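Hyaluronoglucosaminidase (Apis mellifera, PDB 1FCQ) cleaves hyaluronan as a glycosidase of family 56 built on a TIM-barrel fold, and is a major allergen of bee venom. Local coordinates at residues 82-85 with 86-89; 120-123 with 124-128; 135-138 with 139-143; 145-148 with 149-153; 211-214 with 215-219. One frame throughout, in Å; residues are numbered along the deposited sequence.

Contact 1: 82-85 with 86-89; sequences GNLT and KHLQ
The carboxamide of N83 is approached in two ways: the backbone N of K86 comes from above its plane, and T85 OG1 lies in it. K86 N donates to N83 OD1 at 3.0 Å in a nearly straight bond, although the donor stands 55° out of the carbonyl plane. The hydroxyl of T85 adds an in-plane bond from OG1 to N83 OD1, also 3.0 Å long, so two donors grip one oxygen and limit rotation of the amide. With CG anti to its own backbone N (chi1 -174°), N83 brings OD1 to the amide N of K86. K86 crosses it at about a right angle, its CB 3.5 Å from N83 CG. The H87 ring meets the rings of F60 and F164 obliquely. One turn along, L84 brings its CD2 branch to L88, 3.6 Å from L88 CD1, and both residues also touch helix 146-175, L84 on L163 and F164 and L88 on T168. Backbone bonds from H87 N to N83 O (3.2 Å) and from L88 N to L84 O (2.8 Å) begin the regular ladder. The N83 bonds make an asparagine N-cap, which opens helix 84-98 of the barrel at the protein surface.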
loop_
_atom_site.group_PDB
_atom_site.type_symbol
_atom_site.label_atom_id
_atom_site.label_comp_id
_atom_site.label_asym_id
_atom_site.label_seq_id
_atom_site.Cartn_x
_atom_site.Cartn_y
_atom_site.Cartn_z
ATOM N N GLY A 82 6.655 -7.816 -20.098
ATOM C CA GLY A 82 7.706 -7.853 -19.103
ATOM C C GLY A 82 8.480 -9.153 -19.009
ATOM O O GLY A 82 7.991 -10.232 -19.333
ATOM N N ASN A 83 9.696 -9.042 -18.520
ATOM C CA ASN A 83 10.593 -10.172 -18.292
ATOM C C ASN A 83 10.445 -10.565 -16.819
ATOM O O ASN A 83 10.987 -9.893 -15.942
ATOM C CB ASN A 83 12.034 -9.767 -18.599
ATOM C CG ASN A 83 12.994 -10.934 -18.528
ATOM O OD1 ASN A 83 12.826 -11.842 -17.719
ATOM N ND2 ASN A 83 14.009 -10.921 -19.390
ATOM N N LEU A 84 9.704 -11.628 -16.566
ATOM C CA LEU A 84 9.389 -12.080 -15.207
ATOM C C LEU A 84 10.619 -12.562 -14.464
ATOM O O LEU A 84 10.857 -12.245 -13.292
ATOM C CB LEU A 84 8.421 -13.260 -15.275
ATOM C CG LEU A 84 7.302 -13.505 -14.290
ATOM C CD1 LEU A 84 6.992 -14.999 -14.152
ATOM C CD2 LEU A 84 7.466 -12.870 -12.925
ATOM N N THR A 85 11.434 -13.383 -15.149
ATOM C CA THR A 85 12.618 -13.924 -14.480
ATOM C C THR A 85 13.560 -12.815 -14.044
ATOM O O THR A 85 14.055 -12.868 -12.909
ATOM C CB THR A 85 13.331 -15.005 -15.314
ATOM O OG1 THR A 85 13.862 -14.408 -16.496
ATOM C CG2 THR A 85 12.358 -16.115 -15.671
ATOM N N LYS A 86 13.757 -11.782 -14.846
ATOM C CA LYS A 86 14.578 -10.637 -14.493
ATOM C C LYS A 86 14.014 -9.946 -13.249
ATOM O O LYS A 86 14.721 -9.699 -12.279
ATOM C CB LYS A 86 14.619 -9.636 -15.659
ATOM C CG LYS A 86 15.594 -8.491 -15.419
ATOM C CD LYS A 86 15.585 -7.475 -16.545
ATOM C CE LYS A 86 16.010 -8.070 -17.879
ATOM N NZ LYS A 86 17.387 -8.639 -17.819
ATOM N N HIS A 87 12.703 -9.704 -13.287
ATOM C CA HIS A 87 12.041 -9.098 -12.125
ATOM C C HIS A 87 12.214 -9.936 -10.868
ATOM O O HIS A 87 12.573 -9.392 -9.801
ATOM C CB HIS A 87 10.553 -8.906 -12.435
ATOM C CG HIS A 87 9.786 -8.574 -11.187
ATOM N ND1 HIS A 87 8.846 -9.372 -10.571
ATOM C CD2 HIS A 87 9.927 -7.476 -10.415
ATOM C CE1 HIS A 87 8.435 -8.735 -9.494
ATOM N NE2 HIS A 87 9.059 -7.577 -9.364
ATOM N N LEU A 88 11.965 -11.247 -10.948
ATOM C CA LEU A 88 12.074 -12.068 -9.740
ATOM C C LEU A 88 13.495 -12.155 -9.199
ATOM O O LEU A 88 13.686 -12.218 -7.974
ATOM C CB LEU A 88 11.511 -13.481 -9.978
ATOM C CG LEU A 88 10.017 -13.482 -10.311
ATOM C CD1 LEU A 88 9.537 -14.874 -10.706
ATOM C CD2 LEU A 88 9.220 -12.935 -9.128
ATOM N N GLN A 89 14.485 -12.142 -10.082
ATOM C CA GLN A 89 15.878 -12.165 -9.629
ATOM C C GLN A 89 16.231 -10.879 -8.885
ATOM O O GLN A 89 16.855 -10.899 -7.821
ATOM C CB GLN A 89 16.823 -12.412 -10.795
ATOM C CG GLN A 89 16.694 -13.805 -11.402
ATOM C CD GLN A 89 18.015 -14.271 -11.990
ATOM O OE1 GLN A 89 18.948 -14.554 -11.236
ATOM N NE2 GLN A 89 18.086 -14.345 -13.312
#

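Contact 2: 120-123 with 124-128; sequences RQNW and ASLQP
N122 overlaps L126, its CB lying 3.8 Å from L126 CB and its amide oxygen OD1 3.7 Å from L126 CD1. Two consecutive turns make this possible: an inverse gamma turn centred on N122, then a type II' beta turn over W123-L126, with A124 at positive phi (49°). They lead from the loop after strand 107-111 of the TIM barrel into helix 127-140. The beta turn is closed by L126 N, which donates to W123 O over 2.8 Å from well above the carbonyl plane. One step on, Q127 N bonds to A124 O, and Q127 CA makes a CA-H...O contact of 3.4 Å with N122 O. L126 points its side chain back at N122, with CG beside its own backbone N (chi1 -61°), and the two side chains cross obliquely. The amide of N122 is engaged beyond the turn, OD1 accepting from R116 N, so the leucine methyl packs beside an oxygen that already has a partner. W123 meets Y190, in the loop before helix 203-210, edge-to-face, while R120 forms salt bridges with E202 and E208. The indole of W123 lies over the preceding backbone, with Q121 CA 3.8 Å above the ring plane, over its centre.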
loop_
_atom_site.group_PDB
_atom_site.type_symbol
_atom_site.label_atom_id
_atom_site.label_comp_id
_atom_site.label_asym_id
_atom_site.label_seq_id
_atom_site.Cartn_x
_atom_site.Cartn_y
_atom_site.Cartn_z
ATOM N N ARG A 120 -9.490 -2.489 -16.164
ATOM C CA ARG A 120 -10.417 -1.382 -16.037
ATOM C C ARG A 120 -10.047 -0.333 -15.014
ATOM O O ARG A 120 -10.298 0.859 -15.232
ATOM C CB ARG A 120 -11.816 -1.939 -15.716
ATOM C CG ARG A 120 -12.872 -0.828 -15.681
ATOM C CD ARG A 120 -14.190 -1.451 -15.201
ATOM N NE ARG A 120 -14.101 -1.634 -13.756
ATOM C CZ ARG A 120 -14.410 -0.786 -12.790
ATOM N NH1 ARG A 120 -14.927 0.410 -13.043
ATOM N NH2 ARG A 120 -14.215 -1.146 -11.524
ATOM N N GLN A 121 -9.393 -0.713 -13.914
ATOM C CA GLN A 121 -9.036 0.231 -12.867
ATOM C C GLN A 121 -7.843 1.112 -13.159
ATOM O O GLN A 121 -7.501 1.987 -12.345
ATOM C CB GLN A 121 -8.813 -0.532 -11.550
ATOM C CG GLN A 121 -10.089 -1.165 -11.025
ATOM C CD GLN A 121 -9.848 -2.105 -9.856
ATOM O OE1 GLN A 121 -10.564 -3.092 -9.637
ATOM N NE2 GLN A 121 -8.815 -1.772 -9.105
ATOM N N ASN A 122 -7.158 0.912 -14.278
ATOM C CA ASN A 122 -6.054 1.787 -14.666
ATOM C C ASN A 122 -6.620 3.038 -15.344
ATOM O O ASN A 122 -6.461 3.269 -16.551
ATOM C CB ASN A 122 -5.085 1.000 -15.553
ATOM C CG ASN A 122 -4.416 -0.076 -14.689
ATOM O OD1 ASN A 122 -3.540 0.289 -13.906
ATOM N ND2 ASN A 122 -4.855 -1.315 -14.847
ATOM N N TRP A 123 -7.229 3.909 -14.545
ATOM C CA TRP A 123 -7.851 5.131 -14.994
ATOM C C TRP A 123 -6.929 6.339 -14.805
ATOM O O TRP A 123 -5.888 6.286 -14.169
ATOM C CB TRP A 123 -9.108 5.492 -14.201
ATOM C CG TRP A 123 -10.244 4.546 -14.079
ATOM C CD1 TRP A 123 -11.128 4.184 -15.058
ATOM C CD2 TRP A 123 -10.669 3.858 -12.891
ATOM N NE1 TRP A 123 -12.055 3.307 -14.560
ATOM C CE2 TRP A 123 -11.799 3.090 -13.230
ATOM C CE3 TRP A 123 -10.201 3.812 -11.573
ATOM C CZ2 TRP A 123 -12.463 2.284 -12.305
ATOM C CZ3 TRP A 123 -10.864 3.021 -10.656
ATOM C CH2 TRP A 123 -11.985 2.262 -11.022
ATOM N N ALA A 124 -7.434 7.465 -15.324
ATOM C CA ALA A 124 -6.749 8.746 -15.169
ATOM C C ALA A 124 -5.276 8.659 -15.521
ATOM O O ALA A 124 -4.939 8.312 -16.660
ATOM C CB ALA A 124 -6.944 9.238 -13.737
ATOM N N SER A 125 -4.380 8.845 -14.566
ATOM C CA SER A 125 -2.945 8.817 -14.779
ATOM C C SER A 125 -2.404 7.440 -15.139
ATOM O O SER A 125 -1.288 7.318 -15.641
ATOM C CB SER A 125 -2.218 9.372 -13.547
ATOM O OG SER A 125 -2.184 8.423 -12.497
ATOM N N LEU A 126 -3.199 6.389 -14.920
ATOM C CA LEU A 126 -2.807 5.035 -15.258
ATOM C C LEU A 126 -3.366 4.608 -16.608
ATOM O O LEU A 126 -3.070 3.517 -17.098
ATOM C CB LEU A 126 -3.318 4.076 -14.177
ATOM C CG LEU A 126 -2.779 4.338 -12.765
ATOM C CD1 LEU A 126 -3.487 3.370 -11.819
ATOM C CD2 LEU A 126 -1.277 4.172 -12.706
ATOM N N GLN A 127 -4.064 5.537 -17.291
ATOM C CA GLN A 127 -4.611 5.261 -18.615
ATOM C C GLN A 127 -3.601 4.774 -19.623
ATOM O O GLN A 127 -3.907 3.819 -20.366
ATOM C CB GLN A 127 -5.471 6.387 -19.209
ATOM C CG GLN A 127 -6.459 5.829 -20.229
ATOM C CD GLN A 127 -7.891 6.261 -20.015
ATOM O OE1 GLN A 127 -8.662 5.615 -19.296
ATOM N NE2 GLN A 127 -8.269 7.371 -20.643
ATOM N N PRO A 128 -2.371 5.261 -19.663
ATOM C CA PRO A 128 -1.354 4.776 -20.573
ATOM C C PRO A 128 -1.197 3.265 -20.516
ATOM O O PRO A 128 -0.812 2.710 -21.541
ATOM C CB PRO A 128 -0.075 5.509 -20.174
ATOM C CG PRO A 128 -0.598 6.803 -19.643
ATOM C CD PRO A 128 -1.876 6.456 -18.931
#

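Contact 3: 135-138 with 139-143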
loop_
_atom_site.group_PDB
_atom_site.type_symbol
_atom_site.label_atom_id
_atom_site.label_comp_id
_atom_site.label_asym_id
_atom_site.label_seq_id
_atom_site.Cartn_x
_atom_site.Cartn_y
_atom_site.Cartn_z
ATOM N N GLU A 135 -2.502 -0.904 -28.105
ATOM C CA GLU A 135 -1.576 -0.629 -29.197
ATOM C C GLU A 135 -0.768 -1.844 -29.596
ATOM O O GLU A 135 -0.572 -2.139 -30.774
ATOM C CB GLU A 135 -0.672 0.537 -28.814
ATOM C CG GLU A 135 0.496 0.865 -29.713
ATOM C CD GLU A 135 1.473 1.825 -29.046
ATOM O OE1 GLU A 135 1.168 2.396 -27.972
ATOM O OE2 GLU A 135 2.573 1.984 -29.619
ATOM N N VAL A 136 -0.251 -2.599 -28.625
ATOM C CA VAL A 136 0.541 -3.788 -28.871
ATOM C C VAL A 136 -0.284 -4.852 -29.598
ATOM O O VAL A 136 0.244 -5.448 -30.544
ATOM C CB VAL A 136 1.063 -4.319 -27.514
ATOM C CG1 VAL A 136 1.642 -5.721 -27.632
ATOM C CG2 VAL A 136 2.119 -3.340 -27.001
ATOM N N VAL A 137 -1.534 -5.045 -29.190
ATOM C CA VAL A 137 -2.391 -6.034 -29.846
ATOM C C VAL A 137 -2.652 -5.591 -31.287
ATOM O O VAL A 137 -2.574 -6.414 -32.204
ATOM C CB VAL A 137 -3.728 -6.280 -29.140
ATOM C CG1 VAL A 137 -4.607 -7.272 -29.921
ATOM C CG2 VAL A 137 -3.502 -6.872 -27.749
ATOM N N ARG A 138 -2.993 -4.319 -31.444
ATOM C CA ARG A 138 -3.243 -3.800 -32.793
ATOM C C ARG A 138 -2.032 -3.969 -33.689
ATOM O O ARG A 138 -2.184 -4.325 -34.870
ATOM C CB ARG A 138 -3.603 -2.309 -32.728
ATOM C CG ARG A 138 -5.021 -2.056 -32.269
ATOM C CD ARG A 138 -5.440 -0.616 -32.584
ATOM N NE ARG A 138 -6.605 -0.281 -31.784
ATOM C CZ ARG A 138 -7.859 -0.679 -31.901
ATOM N NH1 ARG A 138 -8.255 -1.487 -32.879
ATOM N NH2 ARG A 138 -8.756 -0.241 -31.025
ATOM N N ARG A 139 -0.830 -3.687 -33.196
ATOM C CA ARG A 139 0.371 -3.812 -34.024
ATOM C C ARG A 139 0.615 -5.249 -34.451
ATOM O O ARG A 139 0.942 -5.513 -35.618
ATOM C CB ARG A 139 1.568 -3.249 -33.241
ATOM C CG ARG A 139 2.902 -3.414 -33.947
ATOM C CD ARG A 139 4.032 -2.791 -33.139
ATOM N NE ARG A 139 5.339 -3.127 -33.685
ATOM C CZ ARG A 139 6.498 -2.588 -33.329
ATOM N NH1 ARG A 139 6.559 -1.646 -32.397
ATOM N NH2 ARG A 139 7.621 -2.997 -33.913
ATOM N N GLU A 140 0.396 -6.178 -33.526
ATOM C CA GLU A 140 0.620 -7.589 -33.789
ATOM C C GLU A 140 -0.451 -8.207 -34.655
ATOM O O GLU A 140 -0.188 -9.110 -35.453
ATOM C CB GLU A 140 0.745 -8.343 -32.455
ATOM C CG GLU A 140 2.006 -7.909 -31.720
ATOM C CD GLU A 140 2.226 -8.603 -30.397
ATOM O OE1 GLU A 140 1.329 -9.336 -29.933
ATOM O OE2 GLU A 140 3.317 -8.388 -29.825
ATOM N N HIS A 141 -1.689 -7.732 -34.521
ATOM C CA HIS A 141 -2.824 -8.278 -35.259
ATOM C C HIS A 141 -3.632 -7.156 -35.893
ATOM O O HIS A 141 -4.765 -6.832 -35.516
ATOM C CB HIS A 141 -3.728 -9.066 -34.308
ATOM C CG HIS A 141 -3.093 -10.106 -33.446
ATOM N ND1 HIS A 141 -2.653 -11.319 -33.935
ATOM C CD2 HIS A 141 -2.815 -10.116 -32.120
ATOM C CE1 HIS A 141 -2.141 -12.031 -32.947
ATOM N NE2 HIS A 141 -2.224 -11.327 -31.833
ATOM N N PRO A 142 -3.114 -6.548 -36.961
ATOM C CA PRO A 142 -3.774 -5.432 -37.595
ATOM C C PRO A 142 -5.125 -5.677 -38.220
ATOM O O PRO A 142 -5.863 -4.741 -38.538
ATOM C CB PRO A 142 -2.797 -4.924 -38.658
ATOM C CG PRO A 142 -1.552 -5.696 -38.514
ATOM C CD PRO A 142 -1.786 -6.817 -37.555
ATOM N N PHE A 143 -5.475 -6.940 -38.486
ATOM C CA PHE A 143 -6.721 -7.279 -39.150
ATOM C C PHE A 143 -7.717 -7.967 -38.235
ATOM O O PHE A 143 -8.772 -8.413 -38.699
ATOM C CB PHE A 143 -6.429 -8.065 -40.450
ATOM C CG PHE A 143 -5.614 -7.162 -41.357
ATOM C CD1 PHE A 143 -4.231 -7.255 -41.357
ATOM C CD2 PHE A 143 -6.222 -6.175 -42.106
ATOM C CE1 PHE A 143 -3.474 -6.401 -42.143
ATOM C CE2 PHE A 143 -5.471 -5.326 -42.900
ATOM C CZ PHE A 143 -4.091 -5.444 -42.909
#
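Three successive i to i+4 backbone bonds, R139 N to E135 O, E140 N to V136 O and H141 N to V137 O, run to the end of the helix, the last being 2.8 Å long. This is the C-terminal turn of helix 127-140, at the surface of the barrel protein; H141 is the first residue to leave helical geometry, with phi -132°, and P142 follows. Having no N-H, P142 cannot continue the ladder, and its CA instead makes a CA-H...O contact of 3.3 Å with R138 O. V136 and E140 lie side by side, pointing the same way. The CG1 branch of V136 meets the carboxylate, 3.8 Å from E140 OE2. E140 is placed there by CG lying beside its own backbone N (chi1 -67°). OE1 of the same carboxylate forms a salt bridge with R156, which also hydrogen-bonds H141 NE2. One arginine of the next helix thus ties down two residues at this helix end. E140 CB sits 4.0 Å above the plane of the H141 ring, offset toward the rim; H141 also stacks on W144. V137 crosses the histidine at an angle, its CG1 methyl 4.0 Å from H141 CD2.

Contact 4: 145-148 with 149-153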
loop_
_atom_site.group_PDB
_atom_site.type_symbol
_atom_site.label_atom_id
_atom_site.label_comp_id
_atom_site.label_asym_id
_atom_site.label_seq_id
_atom_site.Cartn_x
_atom_site.Cartn_y
_atom_site.Cartn_z
ATOM N N ASP A 145 -10.768 -7.814 -35.639
ATOM C CA ASP A 145 -11.816 -6.817 -35.408
ATOM C C ASP A 145 -11.551 -6.143 -34.059
ATOM O O ASP A 145 -10.873 -6.692 -33.184
ATOM C CB ASP A 145 -13.207 -7.413 -35.478
ATOM C CG ASP A 145 -13.448 -8.476 -34.429
ATOM O OD1 ASP A 145 -13.489 -8.139 -33.231
ATOM O OD2 ASP A 145 -13.603 -9.660 -34.806
ATOM N N ASP A 146 -12.117 -4.965 -33.888
ATOM C CA ASP A 146 -11.908 -4.145 -32.700
ATOM C C ASP A 146 -12.318 -4.821 -31.404
ATOM O O ASP A 146 -11.581 -4.692 -30.417
ATOM C CB ASP A 146 -12.599 -2.794 -32.877
ATOM C CG ASP A 146 -12.136 -1.778 -31.855
ATOM O OD1 ASP A 146 -12.983 -1.336 -31.052
ATOM O OD2 ASP A 146 -10.939 -1.428 -31.842
ATOM N N GLN A 147 -13.427 -5.551 -31.373
ATOM C CA GLN A 147 -13.831 -6.235 -30.143
ATOM C C GLN A 147 -12.773 -7.251 -29.738
ATOM O O GLN A 147 -12.402 -7.334 -28.561
ATOM C CB GLN A 147 -15.197 -6.903 -30.294
ATOM C CG GLN A 147 -15.680 -7.574 -29.015
ATOM C CD GLN A 147 -17.097 -8.098 -29.125
ATOM O OE1 GLN A 147 -17.398 -8.954 -29.958
ATOM N NE2 GLN A 147 -17.975 -7.574 -28.275
ATOM N N ARG A 148 -12.246 -8.004 -30.697
ATOM C CA ARG A 148 -11.209 -8.991 -30.452
ATOM C C ARG A 148 -9.952 -8.312 -29.903
ATOM O O ARG A 148 -9.336 -8.798 -28.955
ATOM C CB ARG A 148 -10.931 -9.807 -31.710
ATOM C CG ARG A 148 -9.989 -10.981 -31.513
ATOM C CD ARG A 148 -10.220 -12.059 -32.548
ATOM N NE ARG A 148 -9.583 -13.333 -32.345
ATOM C CZ ARG A 148 -9.182 -13.985 -31.274
ATOM N NH1 ARG A 148 -9.292 -13.481 -30.051
ATOM N NH2 ARG A 148 -8.623 -15.189 -31.387
ATOM N N VAL A 149 -9.593 -7.177 -30.508
ATOM C CA VAL A 149 -8.417 -6.433 -30.042
ATOM C C VAL A 149 -8.597 -6.013 -28.589
ATOM O O VAL A 149 -7.686 -6.227 -27.787
ATOM C CB VAL A 149 -8.184 -5.187 -30.918
ATOM C CG1 VAL A 149 -7.154 -4.258 -30.271
ATOM C CG2 VAL A 149 -7.737 -5.559 -32.322
ATOM N N GLU A 150 -9.714 -5.366 -28.269
ATOM C CA GLU A 150 -9.959 -4.900 -26.907
ATOM C C GLU A 150 -9.945 -6.045 -25.903
ATOM O O GLU A 150 -9.343 -5.962 -24.822
ATOM C CB GLU A 150 -11.307 -4.171 -26.859
ATOM C CG GLU A 150 -11.239 -2.834 -27.608
ATOM C CD GLU A 150 -10.395 -1.832 -26.838
ATOM O OE1 GLU A 150 -10.108 -2.069 -25.642
ATOM O OE2 GLU A 150 -10.019 -0.799 -27.421
ATOM N N GLN A 151 -10.638 -7.121 -26.255
ATOM C CA GLN A 151 -10.726 -8.317 -25.404
ATOM C C GLN A 151 -9.363 -8.924 -25.128
ATOM O O GLN A 151 -9.004 -9.311 -23.997
ATOM C CB GLN A 151 -11.653 -9.254 -26.161
ATOM C CG GLN A 151 -11.662 -10.744 -25.979
ATOM C CD GLN A 151 -12.630 -11.384 -26.972
ATOM O OE1 GLN A 151 -12.256 -12.184 -27.826
ATOM N NE2 GLN A 151 -13.902 -11.013 -26.866
ATOM N N GLU A 152 -8.538 -9.031 -26.167
ATOM C CA GLU A 152 -7.189 -9.564 -26.066
ATOM C C GLU A 152 -6.300 -8.666 -25.208
ATOM O O GLU A 152 -5.551 -9.150 -24.360
ATOM C CB GLU A 152 -6.607 -9.758 -27.467
ATOM C CG GLU A 152 -5.216 -10.370 -27.479
ATOM C CD GLU A 152 -5.173 -11.836 -27.089
ATOM O OE1 GLU A 152 -6.236 -12.388 -26.765
ATOM O OE2 GLU A 152 -4.081 -12.431 -27.104
ATOM N N ALA A 153 -6.369 -7.356 -25.402
ATOM C CA ALA A 153 -5.584 -6.413 -24.627
ATOM C C ALA A 153 -5.853 -6.576 -23.127
ATOM O O ALA A 153 -4.917 -6.672 -22.331
ATOM C CB ALA A 153 -5.926 -4.985 -25.045
HETATM O O HOH W 1 -11.710 0.340 -29.292
HETATM O O HOH W 2 -9.764 -11.426 -28.313
HETATM O O HOH W 3 -7.607 -14.308 -28.052
#
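This local contact forms the first turns of helix 146-175, at the outer end of a long barrel helix: D146 meets E150, and waters join R148 to Q151 and E152. The motif is an aspartate N-cap, D145 OD1 accepting from R148 N at 2.8 Å on its syn side, 30° out of the carboxylate plane. V149 N to D145 O and E150 N to D146 O start the ladder. D146 and E150 point the same way, carboxylate planes 70° apart and D146 OD2 4.6 Å from E150 OE2. Water 1 donates to D146 OD1 and E150 OE2, and R138 forms a salt bridge with D146 OD2. Water and arginine probably ease the repulsion between the carboxylates. R148 runs extended, CG anti to the backbone N (chi1 -173°), and makes a cation-pi contact with W144. Water 3 links R148 NH1 to E152 OE1; E152 OE2 pairs with R155 and R156. Water 2, in the guanidinium plane, accepts from R148 NH1 and donates to R148 O (2.7 Å) and Q151 OE1 (2.6 Å).

Contact 5: 211-214 with 215-219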
loop_
_atom_site.group_PDB
_atom_site.type_symbol
_atom_site.label_atom_id
_atom_site.label_comp_id
_atom_site.label_asym_id
_atom_site.label_seq_id
_atom_site.Cartn_x
_atom_site.Cartn_y
_atom_site.Cartn_z
ATOM N N LYS A 211 -13.363 -11.281 -7.148
ATOM C CA LYS A 211 -12.815 -12.274 -8.070
ATOM C C LYS A 211 -11.300 -12.343 -8.043
ATOM O O LYS A 211 -10.663 -13.094 -8.788
ATOM C CB LYS A 211 -13.336 -12.030 -9.487
ATOM C CG LYS A 211 -13.199 -10.625 -10.018
ATOM C CD LYS A 211 -11.814 -10.283 -10.535
ATOM C CE LYS A 211 -11.733 -10.412 -12.051
ATOM N NZ LYS A 211 -12.388 -9.264 -12.740
ATOM N N MET A 212 -10.677 -11.572 -7.162
ATOM C CA MET A 212 -9.235 -11.541 -7.025
ATOM C C MET A 212 -8.751 -12.407 -5.876
ATOM O O MET A 212 -7.814 -12.101 -5.145
ATOM C CB MET A 212 -8.725 -10.107 -6.856
ATOM C CG MET A 212 -8.149 -9.565 -8.166
ATOM S SD MET A 212 -7.729 -7.821 -8.071
ATOM C CE MET A 212 -6.500 -7.765 -6.782
ATOM N N SER A 213 -9.327 -13.611 -5.759
ATOM C CA SER A 213 -8.944 -14.602 -4.769
ATOM C C SER A 213 -7.507 -15.053 -4.945
ATOM O O SER A 213 -6.796 -15.336 -3.977
ATOM C CB SER A 213 -9.911 -15.798 -4.856
ATOM O OG SER A 213 -11.216 -15.292 -4.589
ATOM N N TRP A 214 -6.985 -14.997 -6.178
ATOM C CA TRP A 214 -5.604 -15.353 -6.427
ATOM C C TRP A 214 -4.682 -14.448 -5.599
ATOM O O TRP A 214 -3.613 -14.897 -5.219
ATOM C CB TRP A 214 -5.254 -15.247 -7.903
ATOM C CG TRP A 214 -5.480 -13.908 -8.537
ATOM C CD1 TRP A 214 -6.580 -13.511 -9.227
ATOM C CD2 TRP A 214 -4.585 -12.790 -8.541
ATOM N NE1 TRP A 214 -6.436 -12.217 -9.681
ATOM C CE2 TRP A 214 -5.211 -11.764 -9.267
ATOM C CE3 TRP A 214 -3.316 -12.575 -7.989
ATOM C CZ2 TRP A 214 -4.615 -10.516 -9.472
ATOM C CZ3 TRP A 214 -2.722 -11.332 -8.199
ATOM C CH2 TRP A 214 -3.377 -10.328 -8.931
ATOM N N LEU A 215 -5.078 -13.192 -5.378
ATOM C CA LEU A 215 -4.262 -12.304 -4.561
ATOM C C LEU A 215 -4.603 -12.378 -3.080
ATOM O O LEU A 215 -3.748 -12.628 -2.235
ATOM C CB LEU A 215 -4.400 -10.844 -5.037
ATOM C CG LEU A 215 -3.536 -9.846 -4.237
ATOM C CD1 LEU A 215 -2.056 -10.186 -4.366
ATOM C CD2 LEU A 215 -3.822 -8.427 -4.695
ATOM N N PHE A 216 -5.887 -12.173 -2.766
ATOM C CA PHE A 216 -6.280 -12.101 -1.353
ATOM C C PHE A 216 -6.170 -13.396 -0.599
ATOM O O PHE A 216 -5.875 -13.341 0.604
ATOM C CB PHE A 216 -7.665 -11.453 -1.284
ATOM C CG PHE A 216 -7.639 -10.054 -1.868
ATOM C CD1 PHE A 216 -8.452 -9.696 -2.915
ATOM C CD2 PHE A 216 -6.783 -9.102 -1.319
ATOM C CE1 PHE A 216 -8.428 -8.419 -3.447
ATOM C CE2 PHE A 216 -6.740 -7.825 -1.849
ATOM C CZ PHE A 216 -7.569 -7.483 -2.894
ATOM N N GLU A 217 -6.320 -14.561 -1.236
ATOM C CA GLU A 217 -6.138 -15.802 -0.468
ATOM C C GLU A 217 -4.656 -16.050 -0.202
ATOM O O GLU A 217 -4.295 -16.711 0.773
ATOM C CB GLU A 217 -6.812 -16.977 -1.181
ATOM C CG GLU A 217 -8.293 -16.707 -1.413
ATOM C CD GLU A 217 -9.222 -17.842 -1.049
ATOM O OE1 GLU A 217 -10.250 -18.026 -1.743
ATOM O OE2 GLU A 217 -8.943 -18.545 -0.054
ATOM N N SER A 218 -3.771 -15.480 -1.021
ATOM C CA SER A 218 -2.339 -15.644 -0.856
ATOM C C SER A 218 -1.785 -14.636 0.156
ATOM O O SER A 218 -0.866 -14.993 0.885
ATOM C CB SER A 218 -1.554 -15.503 -2.156
ATOM O OG SER A 218 -2.091 -16.248 -3.222
ATOM N N GLU A 219 -2.352 -13.433 0.206
ATOM C CA GLU A 219 -1.866 -12.467 1.190
ATOM C C GLU A 219 -2.176 -12.918 2.616
ATOM O O GLU A 219 -3.207 -13.555 2.832
ATOM C CB GLU A 219 -2.530 -11.096 1.012
ATOM C CG GLU A 219 -2.263 -10.468 -0.333
ATOM C CD GLU A 219 -2.443 -8.953 -0.253
ATOM O OE1 GLU A 219 -3.442 -8.519 0.364
ATOM O OE2 GLU A 219 -1.564 -8.318 -0.843
#
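L215 sets its CB over the indole face of W214, a CH-pi contact 3.8 Å from the centroid of the six-membered ring, within helix 213-216, a single turn just before barrel strand 221-222. W214 takes the crowded position, its CG between backbone N and carbonyl carbon (chi1 57°), which folds the ring back over L215. L215 N donates to M212 O at 3.0 Å from well above the carbonyl plane, and L215 CD2 lies in tight contact, 3.5 Å from M212 CE. F216 N donates in plane to the same M212 O, of the N-cap residue, at 3.1 Å. F216 crosses M212 at an angle, CE1 3.8 Å from M212 CB; its side chain also touches Y186 and P187. E217 bends at chi2 and brings CG to 3.9 Å from S213 CB. The S218 side chain touches L169 of helix 146-175, and its carbonyl accepts from K173. At E219, whose OE2 accepts from Y183 N, the backbone N closes back on L215 O at 2.9 Å.

Overall arrangement
Contacts 1 and 3 lie at the surface, while contacts 2, 4 and 5 are partly buried; contact 5 is nearest the centre of the chain, its own centre about 15 Å away, and contact 3 farthest at about 34 Å. Contacts 2 and 3 mark the beginning and end of helix 127-140, and contact 4 opens helix 146-175, which contacts 1, 3 and 5 also touch through their side chains. Contacts 3 and 4 join directly, R138 CG packing 3.7 Å from V149 CG1. The chemistry follows position. Side-chain caps begin the helices of contacts 1 and 4, contact 2 relies on backbone turns, charges and waters dominate the remote end, and aromatic and apolar packing prevails in contact 5.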